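Local coordinates for protein coenzyme A transferase (Yersinia pestis, PDB 3S8D) that probably transfers coenzyme A between acyl-CoA and a carboxylic acid such as acetate, at residues A[49-54]-A[145-150]; A[95-100]-A[120-125]; A[175-180]-A[199-204]. All coordinates share one frame; numbering follows the deposited sequence.

All three contacts build on one parallel sheet in the N-terminal part of the chain, with 122-123 and 201-204 its outermost strands within this chain. From the N terminus, residues 49-54 lead from strand 41-44 into helix 52-63 and meet residues 145-150 about 90 residues later, closing a long loop as contact 1. Nested inside that loop, contact 2 pairs 95-100 with 120-125 at one end of the sheet. Contact 3 follows in series, where 175-180 pairs with 199-204 at the opposite end. Contacts 1 and 3 touch: His146 and Ile177 bring neighbouring strands together, and Glu179 reaches the start of helix 52-63. Contact 2 stands apart, its centre about 21 Å from that of contact 1.

Contact 1: residues A[49-54]-A[145-150]; sequences AEPPAL and MHTVSP
Ala49 and Thr147 carry the polar part of this contact, which shows how a loop leading into a helix can be fastened to a strand through a single carbonyl. The backbone N of Thr147 donates to Ala49 O at 2.9 Å, an almost straight bond of 173° at the hydrogen. Thr147 OG1 gives the same oxygen a weak second hydrogen bond at 3.1 Å. With OG1 beside its own backbone N (chi1 -52°), the hydroxyl and that N-H both reach Ala49 O.

Apolar packing takes over further along. The ring of Pro51, at the N-cap position, sets its CG 3.9 Å from Met145 CB, while its CA lies against the Thr147 hydroxyl. Met145, a selenomethionine, bends at chi3 and brings its methyl CE against Leu54 CB, at 3.8 Å, in the first turn of helix 52-63.

Charge enters from the next strand, where Glu179 OE1 accepts from the backbone N of Ala53, one of the first amides of the helix. The carboxylate of Glu50 accepts from the amide of Ala81 and, weakly, from that of Ala78; the side chain of Glu50 lies about 6 Å from that of Glu76, which binds CoA. The chemistry thus implies a buried turn whose Ala49 carbonyl takes one straight bond and one weak one, while Pro51 and Leu54 pack against the selenomethionine.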
ATOM      1  N   ALA A  49       9.716  -2.465 -26.430  1.00 37.39           N
ATOM      2  CA  ALA A  49      10.850  -1.565 -26.539  1.00 35.41           C
ATOM      3  C   ALA A  49      12.162  -2.339 -26.400  1.00 33.96           C
ATOM      4  O   ALA A  49      13.246  -1.772 -26.534  1.00 33.46           O
ATOM      5  CB  ALA A  49      10.742  -0.452 -25.509  1.00 30.40           C
ATOM      6  N   GLU A  50      12.063  -3.635 -26.126  1.00 37.42           N
ATOM      7  CA  GLU A  50      13.250  -4.494 -26.113  1.00 42.28           C
ATOM      8  C   GLU A  50      13.859  -4.546 -27.515  1.00 39.75           C
ATOM      9  O   GLU A  50      13.193  -4.974 -28.455  1.00 38.57           O
ATOM     10  CB  GLU A  50      12.895  -5.910 -25.651  1.00 42.26           C
ATOM     11  CG  GLU A  50      12.620  -6.041 -24.154  1.00 43.99           C
ATOM     12  CD  GLU A  50      12.075  -7.418 -23.785  1.00 49.11           C
ATOM     13  OE1 GLU A  50      11.851  -8.239 -24.707  1.00 50.70           O
ATOM     14  OE2 GLU A  50      11.866  -7.680 -22.579  1.00 52.30           O
ATOM     15  N   PRO A  51      15.135  -4.128 -27.639  1.00 38.84           N
ATOM     16  CA  PRO A  51      15.900  -3.972 -28.895  1.00 41.15           C
ATOM     17  C   PRO A  51      16.451  -5.276 -29.489  1.00 42.41           C
ATOM     18  O   PRO A  51      17.558  -5.667 -29.110  1.00 44.26           O
ATOM     19  CB  PRO A  51      17.075  -3.063 -28.486  1.00 37.65           C
ATOM     20  CG  PRO A  51      16.986  -2.918 -26.927  1.00 37.02           C
ATOM     21  CD  PRO A  51      15.965  -3.880 -26.444  1.00 32.24           C
ATOM     22  N   PRO A  52      15.720  -5.900 -30.440  1.00 44.49           N
ATOM     23  CA  PRO A  52      16.037  -7.250 -30.939  1.00 43.26           C
ATOM     24  C   PRO A  52      17.472  -7.412 -31.467  1.00 45.79           C
ATOM     25  O   PRO A  52      18.139  -8.413 -31.148  1.00 46.41           O
ATOM     26  CB  PRO A  52      15.033  -7.453 -32.084  1.00 42.35           C
ATOM     27  CG  PRO A  52      13.919  -6.492 -31.822  1.00 42.62           C
ATOM     28  CD  PRO A  52      14.591  -5.299 -31.180  1.00 43.67           C
ATOM     29  N   ALA A  53      17.934  -6.453 -32.268  1.00 43.91           N
ATOM     30  CA  ALA A  53      19.268  -6.536 -32.870  1.00 48.49           C
ATOM     31  C   ALA A  53      20.371  -6.381 -31.820  1.00 47.35           C
ATOM     32  O   ALA A  53      21.350  -7.128 -31.814  1.00 44.64           O
ATOM     33  CB  ALA A  53      19.429  -5.504 -33.980  1.00 44.46           C
ATOM     34  N   LEU A  54      20.204  -5.406 -30.934  1.00 47.77           N
ATOM     35  CA  LEU A  54      21.116  -5.240 -29.809  1.00 45.31           C
ATOM     36  C   LEU A  54      21.135  -6.495 -28.924  1.00 44.81           C
ATOM     37  O   LEU A  54      22.192  -6.901 -28.422  1.00 47.01           O
ATOM     38  CB  LEU A  54      20.718  -4.009 -28.996  1.00 43.69           C
ATOM     39  CG  LEU A  54      21.139  -2.687 -29.643  1.00 49.41           C
ATOM     40  CD1 LEU A  54      20.475  -1.472 -28.974  1.00 39.26           C
ATOM     41  CD2 LEU A  54      22.675  -2.554 -29.648  1.00 47.60           C
HETATM   42  N   MSE A 145      19.487  -0.229 -22.732  1.00 30.91           N
HETATM   43  CA  MSE A 145      19.267  -0.413 -24.169  1.00 35.53           C
HETATM   44  C   MSE A 145      17.778  -0.354 -24.501  1.00 35.72           C
HETATM   45  O   MSE A 145      16.959  -1.022 -23.852  1.00 34.34           O
HETATM   46  CB  MSE A 145      19.906  -1.723 -24.683  1.00 33.25           C
HETATM   47  CG  MSE A 145      21.405  -1.817 -24.402  1.00 38.22           C
HETATM   48 SE   MSE A 145      22.290  -3.164 -25.267  1.00 40.23          SE
HETATM   49  CE  MSE A 145      21.034  -4.464 -25.201  1.00 32.73           C
ATOM     50  N   HIS A 146      17.432   0.440 -25.513  1.00 36.23           N
ATOM     51  CA  HIS A 146      16.034   0.739 -25.802  1.00 33.85           C
ATOM     52  C   HIS A 146      15.824   0.961 -27.299  1.00 34.87           C
ATOM     53  O   HIS A 146      16.595   1.682 -27.933  1.00 37.08           O
ATOM     54  CB  HIS A 146      15.619   2.004 -25.024  1.00 34.27           C
ATOM     55  CG  HIS A 146      14.143   2.115 -24.769  1.00 35.89           C
ATOM     56  ND1 HIS A 146      13.221   2.290 -25.782  1.00 34.94           N
ATOM     57  CD2 HIS A 146      13.430   2.061 -23.618  1.00 33.14           C
ATOM     58  CE1 HIS A 146      12.005   2.347 -25.263  1.00 31.60           C
ATOM     59  NE2 HIS A 146      12.105   2.211 -23.951  1.00 31.23           N
ATOM     60  N   THR A 147      14.799   0.327 -27.869  1.00 33.47           N
ATOM     61  CA  THR A 147      14.355   0.686 -29.208  1.00 33.49           C
ATOM     62  C   THR A 147      13.805   2.114 -29.172  1.00 35.83           C
ATOM     63  O   THR A 147      13.275   2.560 -28.148  1.00 35.86           O
ATOM     64  CB  THR A 147      13.232  -0.227 -29.719  1.00 36.70           C
ATOM     65  OG1 THR A 147      13.611  -1.607 -29.599  1.00 36.62           O
ATOM     66  CG2 THR A 147      12.931   0.088 -31.172  1.00 37.07           C
ATOM     67  N   VAL A 148      13.928   2.827 -30.287  1.00 34.49           N
ATOM     68  CA  VAL A 148      13.463   4.202 -30.373  1.00 34.98           C
ATOM     69  C   VAL A 148      12.910   4.524 -31.772  1.00 39.01           C
ATOM     70  O   VAL A 148      13.205   3.831 -32.755  1.00 36.84           O
ATOM     71  CB  VAL A 148      14.596   5.192 -30.060  1.00 29.95           C
ATOM     72  CG1 VAL A 148      15.163   4.949 -28.665  1.00 33.76           C
ATOM     73  CG2 VAL A 148      15.694   5.079 -31.097  1.00 35.64           C
ATOM     74  N   SER A 149      12.104   5.578 -31.850  1.00 37.29           N
ATOM     75  CA  SER A 149      11.743   6.157 -33.144  1.00 38.65           C
ATOM     76  C   SER A 149      12.957   6.912 -33.733  1.00 37.40           C
ATOM     77  O   SER A 149      13.874   7.304 -32.990  1.00 35.67           O
ATOM     78  CB  SER A 149      10.559   7.098 -32.982  1.00 29.41           C
ATOM     79  OG  SER A 149      10.907   8.125 -32.076  1.00 31.67           O
ATOM     80  N   PRO A 150      12.976   7.100 -35.072  1.00 40.47           N
ATOM     81  CA  PRO A 150      14.143   7.669 -35.781  1.00 38.14           C
ATOM     82  C   PRO A 150      14.411   9.116 -35.401  1.00 38.17           C
ATOM     83  O   PRO A 150      13.456   9.857 -35.117  1.00 41.44           O
ATOM     84  CB  PRO A 150      13.739   7.598 -37.257  1.00 37.11           C
ATOM     85  CG  PRO A 150      12.644   6.529 -37.323  1.00 41.42           C
ATOM     86  CD  PRO A 150      11.913   6.667 -36.004  1.00 41.27           C
TER

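Contact 2: residues A[95-100]-A[120-125]; sequences KPYSMF and VVNYVP
Tyr97 and Asn122 lie side by side, a compact example of an amide stacked on an aromatic ring. Both side chains take the same first torsion, with CG anti to the carbonyl carbon (chi1 -81° for Tyr97, -68° for Asn122), and they point the same way. Asn122 CB lies over the centre of the phenol ring, 3.5 Å from the centroid, in a CH-pi contact. Beyond it the amide runs toward the hydroxyl end of the ring, CG 3.5 Å from Tyr97 CZ, with the two planes only 9° apart. Lys119 NZ is hydrogen-bonded to Asn122 OD1. At the ring's edge stands Val124 CG2, 3.7 Å from Tyr97 CD2.

On the other side of the sheet, Ser98 CB meets Val121 CG1. Ser98 OG accepts from the N of Phe100, an ST turn that curls the chain as the strand ends. Tyr123 sets its ring edge against Phe100 CA, 3.8 Å from CE1, while the selenomethionine Met99 runs alongside Val124.

Backbone bonds join the two segments: Asn122 N donates to Pro96 O and Val124 N to Ser98 O, each at 2.9 Å. Ser425 of the second subunit packs on both Tyr97 and Asn122, placing the stack at the dimer interface. The arrangement belongs to a beta-alpha-beta unit, strand 94-98, helix 103-113 and the short, weakly bonded edge strand 122-123, at one end of a parallel, Rossmann-like sheet.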
ATOM      1  N   LYS A  95      22.403 -13.355 -16.340  1.00 38.69           N
ATOM      2  CA  LYS A  95      21.488 -13.653 -15.244  1.00 39.99           C
ATOM      3  C   LYS A  95      20.262 -12.762 -15.244  1.00 35.47           C
ATOM      4  O   LYS A  95      20.378 -11.548 -15.108  1.00 36.24           O
ATOM      5  CB  LYS A  95      22.209 -13.513 -13.912  1.00 41.84           C
ATOM      6  CG  LYS A  95      23.543 -14.220 -13.883  1.00 46.45           C
ATOM      7  CD  LYS A  95      24.058 -14.331 -12.457  1.00 60.18           C
ATOM      8  CE  LYS A  95      25.565 -14.551 -12.436  1.00 58.81           C
ATOM      9  NZ  LYS A  95      26.226 -13.368 -13.041  1.00 58.59           N
ATOM     10  N   PRO A  96      19.081 -13.373 -15.417  1.00 39.40           N
ATOM     11  CA  PRO A  96      17.755 -12.745 -15.311  1.00 36.72           C
ATOM     12  C   PRO A  96      17.430 -12.292 -13.885  1.00 36.76           C
ATOM     13  O   PRO A  96      17.243 -13.116 -12.982  1.00 38.02           O
ATOM     14  CB  PRO A  96      16.793 -13.873 -15.712  1.00 37.60           C
ATOM     15  CG  PRO A  96      17.616 -14.847 -16.463  1.00 39.46           C
ATOM     16  CD  PRO A  96      19.000 -14.763 -15.899  1.00 38.25           C
ATOM     17  N   TYR A  97      17.363 -10.982 -13.689  1.00 38.16           N
ATOM     18  CA  TYR A  97      16.831 -10.427 -12.452  1.00 35.51           C
ATOM     19  C   TYR A  97      15.481  -9.829 -12.773  1.00 35.27           C
ATOM     20  O   TYR A  97      15.362  -8.628 -13.042  1.00 34.40           O
ATOM     21  CB  TYR A  97      17.792  -9.394 -11.864  1.00 34.40           C
ATOM     22  CG  TYR A  97      18.906 -10.061 -11.104  1.00 37.02           C
ATOM     23  CD1 TYR A  97      19.914 -10.761 -11.773  1.00 36.92           C
ATOM     24  CD2 TYR A  97      18.937 -10.034  -9.715  1.00 39.45           C
ATOM     25  CE1 TYR A  97      20.932 -11.397 -11.068  1.00 40.75           C
ATOM     26  CE2 TYR A  97      19.952 -10.671  -8.999  1.00 38.42           C
ATOM     27  CZ  TYR A  97      20.942 -11.350  -9.683  1.00 40.40           C
ATOM     28  OH  TYR A  97      21.941 -11.978  -8.976  1.00 45.03           O
ATOM     29  N   SER A  98      14.477 -10.697 -12.787  1.00 37.35           N
ATOM     30  CA  SER A  98      13.116 -10.319 -13.136  1.00 39.12           C
ATOM     31  C   SER A  98      12.465  -9.620 -11.966  1.00 35.25           C
ATOM     32  O   SER A  98      12.452 -10.126 -10.848  1.00 35.46           O
ATOM     33  CB  SER A  98      12.302 -11.553 -13.504  1.00 40.38           C
ATOM     34  OG  SER A  98      10.947 -11.201 -13.663  1.00 43.69           O
HETATM   35  N   MSE A  99      11.920  -8.448 -12.216  1.00 36.35           N
HETATM   36  CA  MSE A  99      11.292  -7.716 -11.132  1.00 39.30           C
HETATM   37  C   MSE A  99       9.827  -8.066 -11.098  1.00 36.08           C
HETATM   38  O   MSE A  99       9.053  -7.551 -10.298  1.00 42.53           O
HETATM   39  CB  MSE A  99      11.571  -6.223 -11.270  1.00 37.86           C
HETATM   40  CG  MSE A  99      13.075  -5.958 -11.255  1.00 36.55           C
HETATM   41 SE   MSE A  99      13.515  -4.237 -11.525  1.00 42.95          SE
HETATM   42  CE  MSE A  99      12.726  -3.452 -10.122  1.00 35.00           C
ATOM     43  N   PHE A 100       9.469  -9.001 -11.962  1.00 35.84           N
ATOM     44  CA  PHE A 100       8.120  -9.516 -12.005  1.00 41.27           C
ATOM     45  C   PHE A 100       8.081 -10.706 -12.945  1.00 40.99           C
ATOM     46  O   PHE A 100       8.588 -10.648 -14.057  1.00 44.60           O
ATOM     47  CB  PHE A 100       7.161  -8.436 -12.477  1.00 44.93           C
ATOM     48  CG  PHE A 100       5.739  -8.864 -12.484  1.00 46.90           C
ATOM     49  CD1 PHE A 100       4.923  -8.582 -11.401  1.00 50.74           C
ATOM     50  CD2 PHE A 100       5.210  -9.552 -13.572  1.00 51.38           C
ATOM     51  CE1 PHE A 100       3.597  -8.974 -11.398  1.00 51.95           C
ATOM     52  CE2 PHE A 100       3.883  -9.947 -13.581  1.00 51.47           C
ATOM     53  CZ  PHE A 100       3.075  -9.656 -12.495  1.00 52.19           C
ATOM     54  N   VAL A 120      17.527 -20.410 -11.614  1.00 57.96           N
ATOM     55  CA  VAL A 120      17.895 -19.729 -12.861  1.00 54.67           C
ATOM     56  C   VAL A 120      17.326 -18.303 -12.985  1.00 51.60           C
ATOM     57  O   VAL A 120      17.868 -17.461 -13.720  1.00 49.00           O
ATOM     58  CB  VAL A 120      17.516 -20.580 -14.110  1.00 55.21           C
ATOM     59  CG1 VAL A 120      18.449 -21.782 -14.251  1.00 58.75           C
ATOM     60  CG2 VAL A 120      16.050 -21.024 -14.055  1.00 51.18           C
ATOM     61  N   VAL A 121      16.238 -18.032 -12.269  1.00 48.93           N
ATOM     62  CA  VAL A 121      15.668 -16.687 -12.232  1.00 43.18           C
ATOM     63  C   VAL A 121      15.880 -16.043 -10.853  1.00 42.71           C
ATOM     64  O   VAL A 121      15.493 -16.612  -9.829  1.00 47.54           O
ATOM     65  CB  VAL A 121      14.160 -16.715 -12.605  1.00 45.67           C
ATOM     66  CG1 VAL A 121      13.546 -15.323 -12.517  1.00 41.22           C
ATOM     67  CG2 VAL A 121      13.961 -17.293 -14.000  1.00 46.58           C
ATOM     68  N   ASN A 122      16.513 -14.871 -10.818  1.00 43.97           N
ATOM     69  CA  ASN A 122      16.587 -14.088  -9.578  1.00 40.28           C
ATOM     70  C   ASN A 122      15.439 -13.075  -9.514  1.00 38.34           C
ATOM     71  O   ASN A 122      15.453 -12.068 -10.216  1.00 40.75           O
ATOM     72  CB  ASN A 122      17.930 -13.360  -9.450  1.00 38.00           C
ATOM     73  CG  ASN A 122      19.096 -14.310  -9.252  1.00 45.43           C
ATOM     74  OD1 ASN A 122      19.572 -14.509  -8.126  1.00 49.92           O
ATOM     75  ND2 ASN A 122      19.562 -14.910 -10.344  1.00 42.72           N
ATOM     76  N   TYR A 123      14.437 -13.341  -8.686  1.00 35.47           N
ATOM     77  CA  TYR A 123      13.324 -12.428  -8.571  1.00 34.00           C
ATOM     78  C   TYR A 123      13.726 -11.248  -7.691  1.00 36.06           C
ATOM     79  O   TYR A 123      14.249 -11.432  -6.586  1.00 35.42           O
ATOM     80  CB  TYR A 123      12.091 -13.158  -8.008  1.00 36.56           C
ATOM     81  CG  TYR A 123      10.875 -12.279  -7.768  1.00 35.14           C
ATOM     82  CD1 TYR A 123      10.210 -11.667  -8.823  1.00 38.22           C
ATOM     83  CD2 TYR A 123      10.386 -12.078  -6.485  1.00 38.36           C
ATOM     84  CE1 TYR A 123       9.094 -10.868  -8.596  1.00 37.35           C
ATOM     85  CE2 TYR A 123       9.280 -11.285  -6.250  1.00 35.14           C
ATOM     86  CZ  TYR A 123       8.639 -10.689  -7.304  1.00 35.67           C
ATOM     87  OH  TYR A 123       7.540  -9.900  -7.059  1.00 45.91           O
ATOM     88  N   VAL A 124      13.510 -10.035  -8.195  1.00 35.15           N
ATOM     89  CA  VAL A 124      13.652  -8.847  -7.361  1.00 35.45           C
ATOM     90  C   VAL A 124      12.274  -8.290  -6.973  1.00 34.88           C
ATOM     91  O   VAL A 124      11.575  -7.692  -7.790  1.00 35.15           O
ATOM     92  CB  VAL A 124      14.535  -7.762  -8.015  1.00 31.14           C
ATOM     93  CG1 VAL A 124      14.729  -6.621  -7.060  1.00 31.11           C
ATOM     94  CG2 VAL A 124      15.898  -8.345  -8.411  1.00 32.05           C
ATOM     95  N   PRO A 125      11.870  -8.512  -5.717  1.00 35.50           N
ATOM     96  CA  PRO A 125      10.602  -7.964  -5.213  1.00 36.98           C
ATOM     97  C   PRO A 125      10.562  -6.436  -5.305  1.00 32.24           C
ATOM     98  O   PRO A 125      11.405  -5.774  -4.706  1.00 34.91           O
ATOM     99  CB  PRO A 125      10.597  -8.391  -3.739  1.00 35.97           C
ATOM    100  CG  PRO A 125      11.472  -9.604  -3.682  1.00 36.18           C
ATOM    101  CD  PRO A 125      12.527  -9.408  -4.744  1.00 36.17           C
TER

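Contact 3: residues A[175-180]-A[199-204]; sequences RFIVEV and VDAIVE
Arg175 and Asp200 are brought together by their torsions: both place CG beside the backbone N (chi1 -64° and -68°), and the arginine then bends at chi2, -90°, to lay its chain across the carboxylate. They stand at the N-terminal end of a parallel strand pair, Asp200 just ahead of strand 201-204, which with 175-180 forms the outer end of the N-terminal sheet within this chain. Arg175 NH1 and Asp200 OD1 form a salt bridge at 2.7 Å, although its hydrogen bond is bent and weak. The other oxygen, OD2, accepts from the backbone N of Phe176 at 2.8 Å, approached on its anti side and out of the carboxylate plane. Asp200 N in turn donates to Phe176 O, so this residue extends the pairing before the strand proper begins.

Regular parallel bonding follows. Val178 gives its N to Ala201 O and receives Val203 N at its own O; Val180 N then donates to Val203 O.

Side chains alternate between the two faces. Ile177, Ala201, Glu179 and Val203 share the face covered by helix 52-63, where Leu54 touches Ile177, Glu179 and Val203. There Ile177 CD1 rests 3.7 Å from Ala201 CB, and Val203 CG2 packs against the aliphatic part of Glu179, 3.6 Å from its CG.

On the other face Val180, Ile202 and Val199 touch Phe157 of strand 156-158, and Val178 packs on Val148 of the neighbouring strand. Val178 and Val199 reach toward each other tip to tip, CG2 to CG1 at 3.4 Å. Packing is equally tight further along, where the methyls Val180 CG2 and Ile202 CG2 also lie 3.4 Å apart.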
ATOM      1  N   ARG A 175      25.967   4.267 -19.930  1.00 33.29           N
ATOM      2  CA  ARG A 175      25.894   4.209 -21.395  1.00 38.42           C
ATOM      3  C   ARG A 175      24.497   3.840 -21.886  1.00 39.41           C
ATOM      4  O   ARG A 175      23.860   2.887 -21.389  1.00 38.38           O
ATOM      5  CB  ARG A 175      26.915   3.221 -21.980  1.00 41.12           C
ATOM      6  CG  ARG A 175      28.367   3.606 -21.743  1.00 46.76           C
ATOM      7  CD  ARG A 175      28.919   4.477 -22.853  1.00 48.48           C
ATOM      8  NE  ARG A 175      30.220   5.033 -22.489  1.00 55.57           N
ATOM      9  CZ  ARG A 175      30.413   6.286 -22.077  1.00 61.61           C
ATOM     10  NH1 ARG A 175      29.389   7.131 -21.988  1.00 57.45           N
ATOM     11  NH2 ARG A 175      31.636   6.703 -21.762  1.00 68.26           N
ATOM     12  N   PHE A 176      24.029   4.582 -22.886  1.00 36.55           N
ATOM     13  CA  PHE A 176      22.675   4.399 -23.396  1.00 37.77           C
ATOM     14  C   PHE A 176      22.711   4.016 -24.888  1.00 36.09           C
ATOM     15  O   PHE A 176      23.234   4.769 -25.717  1.00 38.47           O
ATOM     16  CB  PHE A 176      21.869   5.689 -23.168  1.00 33.66           C
ATOM     17  CG  PHE A 176      20.456   5.612 -23.623  1.00 30.36           C
ATOM     18  CD1 PHE A 176      19.789   4.406 -23.653  1.00 32.87           C
ATOM     19  CD2 PHE A 176      19.792   6.747 -24.033  1.00 36.02           C
ATOM     20  CE1 PHE A 176      18.485   4.329 -24.069  1.00 32.85           C
ATOM     21  CE2 PHE A 176      18.475   6.685 -24.462  1.00 34.10           C
ATOM     22  CZ  PHE A 176      17.819   5.471 -24.475  1.00 32.87           C
ATOM     23  N   ILE A 177      22.150   2.857 -25.228  1.00 33.77           N
ATOM     24  CA  ILE A 177      22.236   2.351 -26.593  1.00 34.07           C
ATOM     25  C   ILE A 177      20.850   2.162 -27.154  1.00 36.44           C
ATOM     26  O   ILE A 177      20.002   1.497 -26.547  1.00 35.15           O
ATOM     27  CB  ILE A 177      22.953   0.970 -26.684  1.00 39.15           C
ATOM     28  CG1 ILE A 177      24.234   0.923 -25.841  1.00 36.07           C
ATOM     29  CG2 ILE A 177      23.233   0.603 -28.143  1.00 38.25           C
ATOM     30  CD1 ILE A 177      25.241   1.978 -26.208  1.00 40.04           C
ATOM     31  N   VAL A 178      20.601   2.761 -28.311  1.00 37.29           N
ATOM     32  CA  VAL A 178      19.275   2.720 -28.909  1.00 37.05           C
ATOM     33  C   VAL A 178      19.280   2.058 -30.279  1.00 35.34           C
ATOM     34  O   VAL A 178      20.203   2.245 -31.069  1.00 36.62           O
ATOM     35  CB  VAL A 178      18.679   4.132 -29.040  1.00 38.56           C
ATOM     36  CG1 VAL A 178      18.536   4.774 -27.670  1.00 38.32           C
ATOM     37  CG2 VAL A 178      19.548   4.990 -29.946  1.00 39.26           C
ATOM     38  N   GLU A 179      18.239   1.282 -30.549  1.00 38.90           N
ATOM     39  CA  GLU A 179      18.061   0.665 -31.852  1.00 41.16           C
ATOM     40  C   GLU A 179      16.974   1.410 -32.612  1.00 41.04           C
ATOM     41  O   GLU A 179      15.785   1.212 -32.363  1.00 37.74           O
ATOM     42  CB  GLU A 179      17.688  -0.811 -31.705  1.00 41.11           C
ATOM     43  CG  GLU A 179      17.554  -1.550 -33.025  1.00 43.53           C
ATOM     44  CD  GLU A 179      17.231  -3.019 -32.841  1.00 48.75           C
ATOM     45  OE1 GLU A 179      17.074  -3.455 -31.682  1.00 50.34           O
ATOM     46  OE2 GLU A 179      17.135  -3.739 -33.857  1.00 49.90           O
ATOM     47  N   VAL A 180      17.384   2.278 -33.530  1.00 38.63           N
ATOM     48  CA  VAL A 180      16.437   3.061 -34.311  1.00 35.65           C
ATOM     49  C   VAL A 180      15.548   2.155 -35.151  1.00 41.04           C
ATOM     50  O   VAL A 180      16.038   1.338 -35.929  1.00 46.65           O
ATOM     51  CB  VAL A 180      17.154   4.063 -35.231  1.00 41.50           C
ATOM     52  CG1 VAL A 180      16.161   4.704 -36.186  1.00 41.08           C
ATOM     53  CG2 VAL A 180      17.869   5.121 -34.408  1.00 36.44           C
ATOM     54  N   VAL A 199      22.648  10.039 -26.443  1.00 40.76           N
ATOM     55  CA  VAL A 199      22.808   8.638 -26.843  1.00 40.98           C
ATOM     56  C   VAL A 199      24.291   8.295 -27.043  1.00 43.56           C
ATOM     57  O   VAL A 199      25.071   9.137 -27.484  1.00 48.95           O
ATOM     58  CB  VAL A 199      21.992   8.324 -28.115  1.00 41.44           C
ATOM     59  CG1 VAL A 199      22.014   6.827 -28.423  1.00 43.24           C
ATOM     60  CG2 VAL A 199      20.542   8.812 -27.945  1.00 39.76           C
ATOM     61  N   ASP A 200      24.688   7.071 -26.695  1.00 45.34           N
ATOM     62  CA  ASP A 200      26.099   6.664 -26.812  1.00 46.49           C
ATOM     63  C   ASP A 200      26.416   5.859 -28.084  1.00 44.81           C
ATOM     64  O   ASP A 200      27.524   5.952 -28.613  1.00 45.45           O
ATOM     65  CB  ASP A 200      26.566   5.892 -25.567  1.00 46.85           C
ATOM     66  CG  ASP A 200      26.625   6.766 -24.314  1.00 51.16           C
ATOM     67  OD1 ASP A 200      27.675   7.415 -24.065  1.00 50.20           O
ATOM     68  OD2 ASP A 200      25.610   6.795 -23.574  1.00 53.38           O
ATOM     69  N   ALA A 201      25.446   5.074 -28.560  1.00 43.76           N
ATOM     70  CA  ALA A 201      25.586   4.313 -29.804  1.00 42.02           C
ATOM     71  C   ALA A 201      24.225   4.075 -30.449  1.00 43.58           C
ATOM     72  O   ALA A 201      23.202   3.970 -29.758  1.00 44.53           O
ATOM     73  CB  ALA A 201      26.298   2.978 -29.559  1.00 38.92           C
ATOM     74  N   ILE A 202      24.218   3.988 -31.774  1.00 42.66           N
ATOM     75  CA  ILE A 202      22.985   3.744 -32.525  1.00 45.65           C
ATOM     76  C   ILE A 202      23.105   2.579 -33.512  1.00 47.46           C
ATOM     77  O   ILE A 202      24.002   2.574 -34.373  1.00 48.85           O
ATOM     78  CB  ILE A 202      22.597   4.971 -33.372  1.00 42.40           C
ATOM     79  CG1 ILE A 202      22.587   6.232 -32.514  1.00 44.61           C
ATOM     80  CG2 ILE A 202      21.259   4.739 -34.054  1.00 41.45           C
ATOM     81  CD1 ILE A 202      22.614   7.521 -33.327  1.00 48.30           C
ATOM     82  N   VAL A 203      22.197   1.616 -33.415  1.00 41.75           N
ATOM     83  CA  VAL A 203      22.093   0.622 -34.457  1.00 42.17           C
ATOM     84  C   VAL A 203      20.732   0.850 -35.082  1.00 43.53           C
ATOM     85  O   VAL A 203      19.858   1.477 -34.461  1.00 42.67           O
ATOM     86  CB  VAL A 203      22.214  -0.799 -33.908  1.00 46.19           C
ATOM     87  CG1 VAL A 203      23.582  -1.003 -33.252  1.00 48.44           C
ATOM     88  CG2 VAL A 203      21.082  -1.079 -32.915  1.00 42.21           C
ATOM     89  N   GLU A 204      20.555   0.383 -36.314  1.00 41.66           N
ATOM     90  CA  GLU A 204      19.275   0.535 -36.985  1.00 45.15           C
ATOM     91  C   GLU A 204      18.687  -0.835 -37.250  1.00 46.55           C
ATOM     92  O   GLU A 204      19.415  -1.792 -37.531  1.00 52.35           O
ATOM     93  CB  GLU A 204      19.431   1.296 -38.300  1.00 46.92           C
ATOM     94  CG  GLU A 204      19.821   2.761 -38.140  1.00 49.77           C
ATOM     95  CD  GLU A 204      19.873   3.483 -39.476  1.00 53.80           C
ATOM     96  OE1 GLU A 204      20.316   2.852 -40.461  1.00 51.49           O
ATOM     97  OE2 GLU A 204      19.460   4.666 -39.543  1.00 53.78           O
TER